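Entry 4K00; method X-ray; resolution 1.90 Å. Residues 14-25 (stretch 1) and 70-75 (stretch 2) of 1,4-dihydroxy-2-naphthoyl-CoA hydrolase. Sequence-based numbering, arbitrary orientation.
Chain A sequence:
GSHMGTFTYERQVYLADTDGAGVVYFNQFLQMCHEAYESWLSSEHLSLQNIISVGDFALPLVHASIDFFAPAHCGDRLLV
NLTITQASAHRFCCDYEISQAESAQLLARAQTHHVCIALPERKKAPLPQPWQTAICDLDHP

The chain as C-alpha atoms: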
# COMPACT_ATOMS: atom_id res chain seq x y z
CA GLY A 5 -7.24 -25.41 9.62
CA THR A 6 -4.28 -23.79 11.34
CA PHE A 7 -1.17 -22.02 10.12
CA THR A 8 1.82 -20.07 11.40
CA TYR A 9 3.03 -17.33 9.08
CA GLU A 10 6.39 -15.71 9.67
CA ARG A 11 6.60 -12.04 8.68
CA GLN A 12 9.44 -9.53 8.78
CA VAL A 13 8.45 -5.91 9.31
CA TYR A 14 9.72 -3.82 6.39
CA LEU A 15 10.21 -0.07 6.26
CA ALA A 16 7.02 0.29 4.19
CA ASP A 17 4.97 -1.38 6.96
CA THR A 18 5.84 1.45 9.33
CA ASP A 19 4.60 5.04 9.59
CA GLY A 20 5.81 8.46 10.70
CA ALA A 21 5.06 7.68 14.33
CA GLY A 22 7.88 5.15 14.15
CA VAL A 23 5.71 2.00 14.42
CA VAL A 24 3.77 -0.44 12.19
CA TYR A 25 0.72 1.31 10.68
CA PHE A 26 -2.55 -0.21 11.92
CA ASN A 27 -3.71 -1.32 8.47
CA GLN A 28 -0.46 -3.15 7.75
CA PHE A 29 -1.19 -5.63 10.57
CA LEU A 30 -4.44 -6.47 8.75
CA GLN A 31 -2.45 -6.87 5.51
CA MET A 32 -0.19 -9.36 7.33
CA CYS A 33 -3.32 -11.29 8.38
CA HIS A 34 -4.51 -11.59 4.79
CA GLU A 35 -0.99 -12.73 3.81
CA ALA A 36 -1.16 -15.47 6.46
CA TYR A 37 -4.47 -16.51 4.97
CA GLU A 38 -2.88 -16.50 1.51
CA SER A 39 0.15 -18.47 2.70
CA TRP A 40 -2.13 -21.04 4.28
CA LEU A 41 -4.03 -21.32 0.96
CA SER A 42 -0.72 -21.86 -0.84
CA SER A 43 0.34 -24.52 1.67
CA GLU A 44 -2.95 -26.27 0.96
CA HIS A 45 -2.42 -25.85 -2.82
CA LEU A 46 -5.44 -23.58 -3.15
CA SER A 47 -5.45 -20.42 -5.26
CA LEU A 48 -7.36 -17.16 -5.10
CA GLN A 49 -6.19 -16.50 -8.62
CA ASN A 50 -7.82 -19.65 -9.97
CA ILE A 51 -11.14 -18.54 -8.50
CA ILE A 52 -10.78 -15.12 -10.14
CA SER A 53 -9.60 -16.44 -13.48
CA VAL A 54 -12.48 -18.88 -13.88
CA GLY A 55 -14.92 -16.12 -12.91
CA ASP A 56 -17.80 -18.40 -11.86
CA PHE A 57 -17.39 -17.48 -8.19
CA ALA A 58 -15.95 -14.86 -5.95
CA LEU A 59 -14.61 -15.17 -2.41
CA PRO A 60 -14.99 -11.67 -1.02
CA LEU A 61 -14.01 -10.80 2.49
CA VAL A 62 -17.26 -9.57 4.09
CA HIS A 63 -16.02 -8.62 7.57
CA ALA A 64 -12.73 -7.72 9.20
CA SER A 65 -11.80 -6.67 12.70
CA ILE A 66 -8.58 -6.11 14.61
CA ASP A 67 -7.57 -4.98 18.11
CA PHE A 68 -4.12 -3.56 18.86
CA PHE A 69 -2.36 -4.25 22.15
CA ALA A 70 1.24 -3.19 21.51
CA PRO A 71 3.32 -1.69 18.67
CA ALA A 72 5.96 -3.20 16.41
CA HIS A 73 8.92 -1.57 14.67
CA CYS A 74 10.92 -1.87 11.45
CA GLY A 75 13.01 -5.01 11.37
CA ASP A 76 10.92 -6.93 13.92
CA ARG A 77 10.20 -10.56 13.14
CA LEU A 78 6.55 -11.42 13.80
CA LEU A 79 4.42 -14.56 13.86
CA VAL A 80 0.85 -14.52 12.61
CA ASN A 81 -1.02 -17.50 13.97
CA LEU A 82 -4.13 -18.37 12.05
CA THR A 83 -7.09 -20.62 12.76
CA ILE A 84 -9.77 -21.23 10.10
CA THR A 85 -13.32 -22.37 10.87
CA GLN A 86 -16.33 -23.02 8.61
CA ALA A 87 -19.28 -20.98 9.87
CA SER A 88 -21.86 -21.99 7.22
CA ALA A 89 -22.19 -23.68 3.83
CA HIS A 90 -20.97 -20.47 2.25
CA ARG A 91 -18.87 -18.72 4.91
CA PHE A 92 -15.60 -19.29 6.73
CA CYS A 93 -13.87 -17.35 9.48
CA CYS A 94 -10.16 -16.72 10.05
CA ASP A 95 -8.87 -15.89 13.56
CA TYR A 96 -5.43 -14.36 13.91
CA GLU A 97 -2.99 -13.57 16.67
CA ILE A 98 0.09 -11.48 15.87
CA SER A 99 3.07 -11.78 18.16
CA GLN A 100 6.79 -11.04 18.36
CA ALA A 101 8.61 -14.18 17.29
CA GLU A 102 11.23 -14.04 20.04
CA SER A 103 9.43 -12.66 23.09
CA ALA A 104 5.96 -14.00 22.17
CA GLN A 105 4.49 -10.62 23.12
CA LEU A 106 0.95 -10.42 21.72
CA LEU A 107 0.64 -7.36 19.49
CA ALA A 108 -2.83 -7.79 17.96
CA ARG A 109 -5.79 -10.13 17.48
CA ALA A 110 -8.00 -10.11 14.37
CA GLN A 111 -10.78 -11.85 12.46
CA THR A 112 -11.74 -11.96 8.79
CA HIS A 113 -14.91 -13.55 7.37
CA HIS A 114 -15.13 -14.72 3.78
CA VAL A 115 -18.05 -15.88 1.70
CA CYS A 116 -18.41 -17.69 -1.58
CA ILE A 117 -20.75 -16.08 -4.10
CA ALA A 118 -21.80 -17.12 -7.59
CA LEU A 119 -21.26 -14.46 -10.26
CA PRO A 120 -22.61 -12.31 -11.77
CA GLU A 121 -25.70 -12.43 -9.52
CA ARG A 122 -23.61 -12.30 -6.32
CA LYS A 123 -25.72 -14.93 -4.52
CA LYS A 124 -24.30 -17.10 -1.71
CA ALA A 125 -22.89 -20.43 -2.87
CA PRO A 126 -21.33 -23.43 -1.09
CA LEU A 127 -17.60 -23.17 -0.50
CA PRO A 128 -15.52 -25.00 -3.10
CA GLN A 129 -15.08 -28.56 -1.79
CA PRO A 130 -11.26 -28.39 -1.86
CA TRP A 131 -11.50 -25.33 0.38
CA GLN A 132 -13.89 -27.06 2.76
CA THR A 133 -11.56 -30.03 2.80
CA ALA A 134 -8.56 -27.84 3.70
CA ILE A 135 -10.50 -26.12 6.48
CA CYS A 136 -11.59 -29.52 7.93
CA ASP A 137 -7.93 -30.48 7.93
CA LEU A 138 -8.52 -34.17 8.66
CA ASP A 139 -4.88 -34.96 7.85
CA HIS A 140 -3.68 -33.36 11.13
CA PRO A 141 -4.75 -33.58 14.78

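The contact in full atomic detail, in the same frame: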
# COMPACT_ATOMS: atom_id res chain seq x y z
N TYR A 14 8.89 -4.60 7.31
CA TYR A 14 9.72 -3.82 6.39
C TYR A 14 9.47 -2.35 6.60
O TYR A 14 8.50 -1.99 7.25
CB TYR A 14 9.40 -4.19 4.94
CG TYR A 14 9.64 -5.65 4.65
CD1 TYR A 14 10.92 -6.17 4.64
CD2 TYR A 14 8.58 -6.51 4.43
CE1 TYR A 14 11.14 -7.51 4.38
CE2 TYR A 14 8.79 -7.85 4.18
CZ TYR A 14 10.07 -8.34 4.16
OH TYR A 14 10.29 -9.67 3.92
N LEU A 15 10.34 -1.51 6.06
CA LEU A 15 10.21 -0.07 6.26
C LEU A 15 8.80 0.39 5.85
O LEU A 15 8.16 1.17 6.57
CB LEU A 15 11.29 0.69 5.50
CG LEU A 15 11.22 2.21 5.62
CD1 LEU A 15 11.33 2.68 7.06
CD2 LEU A 15 12.30 2.83 4.75
N ALA A 16 8.33 -0.12 4.73
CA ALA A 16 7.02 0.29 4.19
C ALA A 16 5.86 -0.02 5.14
O ALA A 16 4.81 0.62 5.05
CB ALA A 16 6.77 -0.38 2.84
N ASP A 17 6.02 -1.01 6.02
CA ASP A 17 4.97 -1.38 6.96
C ASP A 17 4.80 -0.33 8.06
O ASP A 17 3.77 -0.30 8.76
CB ASP A 17 5.27 -2.73 7.60
CG ASP A 17 5.24 -3.87 6.62
OD1 ASP A 17 4.20 -4.07 5.97
OD2 ASP A 17 6.23 -4.61 6.53
N THR A 18 5.82 0.50 8.23
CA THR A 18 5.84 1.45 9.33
C THR A 18 5.35 2.83 8.90
O THR A 18 5.25 3.12 7.72
CB THR A 18 7.25 1.56 9.94
OG1 THR A 18 8.18 2.06 8.96
CG2 THR A 18 7.71 0.19 10.44
N ASP A 19 5.06 3.69 9.87
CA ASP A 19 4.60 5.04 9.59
C ASP A 19 5.41 6.08 10.35
O ASP A 19 6.33 5.75 11.10
CB ASP A 19 3.11 5.17 9.88
CG ASP A 19 2.77 5.07 11.36
OD1 ASP A 19 3.59 5.46 12.21
OD2 ASP A 19 1.66 4.60 11.66
N GLY A 20 5.03 7.35 10.18
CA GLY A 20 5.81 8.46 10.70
C GLY A 20 5.81 8.55 12.21
O GLY A 20 6.52 9.37 12.78
N ALA A 21 5.04 7.71 12.87
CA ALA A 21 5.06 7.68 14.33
C ALA A 21 6.15 6.73 14.80
O ALA A 21 6.42 6.63 16.00
CB ALA A 21 3.71 7.25 14.86
N GLY A 22 6.76 6.03 13.85
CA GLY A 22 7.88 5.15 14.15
C GLY A 22 7.49 3.69 14.38
O GLY A 22 8.33 2.89 14.77
N VAL A 23 6.23 3.35 14.14
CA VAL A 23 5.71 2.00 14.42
C VAL A 23 4.94 1.45 13.21
O VAL A 23 4.67 2.18 12.25
CB VAL A 23 4.77 1.99 15.65
CG1 VAL A 23 5.48 2.52 16.90
CG2 VAL A 23 3.49 2.77 15.38
N VAL A 24 4.60 0.17 13.25
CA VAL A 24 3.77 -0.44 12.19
C VAL A 24 2.39 0.24 12.14
O VAL A 24 1.71 0.38 13.15
CB VAL A 24 3.61 -1.96 12.41
CG1 VAL A 24 2.58 -2.53 11.45
CG2 VAL A 24 4.94 -2.66 12.23
N TYR A 25 2.02 0.69 10.94
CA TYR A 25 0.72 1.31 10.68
C TYR A 25 -0.40 0.29 10.86
O TYR A 25 -0.26 -0.87 10.46
CB TYR A 25 0.73 1.86 9.25
CG TYR A 25 -0.48 2.63 8.80
CD1 TYR A 25 -0.79 3.87 9.34
CD2 TYR A 25 -1.31 2.13 7.80
CE1 TYR A 25 -1.89 4.60 8.90
CE2 TYR A 25 -2.42 2.84 7.36
CZ TYR A 25 -2.70 4.07 7.91
OH TYR A 25 -3.81 4.80 7.48
N ALA A 70 -0.12 -3.71 21.38
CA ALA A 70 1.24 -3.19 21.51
C ALA A 70 1.86 -3.01 20.12
O ALA A 70 1.50 -3.73 19.19
CB ALA A 70 2.07 -4.14 22.34
N PRO A 71 2.78 -2.04 19.98
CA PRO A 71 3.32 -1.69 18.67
C PRO A 71 4.45 -2.61 18.23
O PRO A 71 5.02 -3.33 19.06
CB PRO A 71 3.85 -0.27 18.87
CG PRO A 71 4.24 -0.23 20.32
CD PRO A 71 3.25 -1.12 21.04
N ALA A 72 4.74 -2.61 16.94
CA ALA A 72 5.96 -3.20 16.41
C ALA A 72 6.75 -2.17 15.61
O ALA A 72 6.23 -1.11 15.28
CB ALA A 72 5.62 -4.41 15.54
N HIS A 73 8.00 -2.50 15.33
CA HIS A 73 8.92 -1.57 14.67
C HIS A 73 9.59 -2.25 13.48
O HIS A 73 9.58 -3.48 13.37
CB HIS A 73 9.99 -1.07 15.65
CG HIS A 73 9.43 -0.42 16.87
ND1 HIS A 73 9.03 -1.13 17.99
CD2 HIS A 73 9.21 0.88 17.17
CE1 HIS A 73 8.57 -0.30 18.90
NE2 HIS A 73 8.67 0.93 18.43
N CYS A 74 10.15 -1.43 12.60
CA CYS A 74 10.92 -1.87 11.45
C CYS A 74 11.98 -2.88 11.83
O CYS A 74 12.77 -2.66 12.75
CB CYS A 74 11.60 -0.66 10.81
SG CYS A 74 12.33 -1.00 9.21
N GLY A 75 12.01 -4.00 11.10
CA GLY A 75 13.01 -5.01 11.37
C GLY A 75 12.54 -6.11 12.31
O GLY A 75 13.19 -7.13 12.41
O HOH W 1 10.01 1.45 13.08
O HOH W 2 2.51 -0.72 15.53

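How do two stretches without a regular strand between them come together? Residues 22-24 run beside residues 72-74, and one direct hydrogen bond joins them: Val24 N donates to Ala72 O at 2.9 Å. Ala72 O also lies 3.3 Å from Val23 CA in a CA-H...O contact. Water extends this pairing at two points, one molecule linking Gly22 O to Cys74 N, the other linking Val24 O to Ala72 N.

What shapes stretch 1 for this role? A type I turn from Asp19 to Gly22 is closed by Gly22 N to Asp19 O (2.8 Å), and Asp19 OD1 accepts from Ala21 N (2.8 Å). Gly22 has a positive phi, at which a CB would jam against the preceding carbonyl oxygen, so glycine fits.

Which side chains fill the space between them? Val23 CG1 packs on Pro71 CB at 3.8 Å, and Val24 CG2 meets Ala72 CB, also at 3.8 Å. His73 starts out pointing away, yet its ring returns, bringing CD2 to 3.3 Å from Gly22 O.

How is Cys74 accommodated? The residue is buried, and Cys74 SG lies 3.7 Å from Leu15 CA, while Thr18 CG2 approaches Cys74 CB at 4.0 Å. Thr18 suits both demands: its methyl packs here as OG1 donates to Leu15 O (2.6 Å).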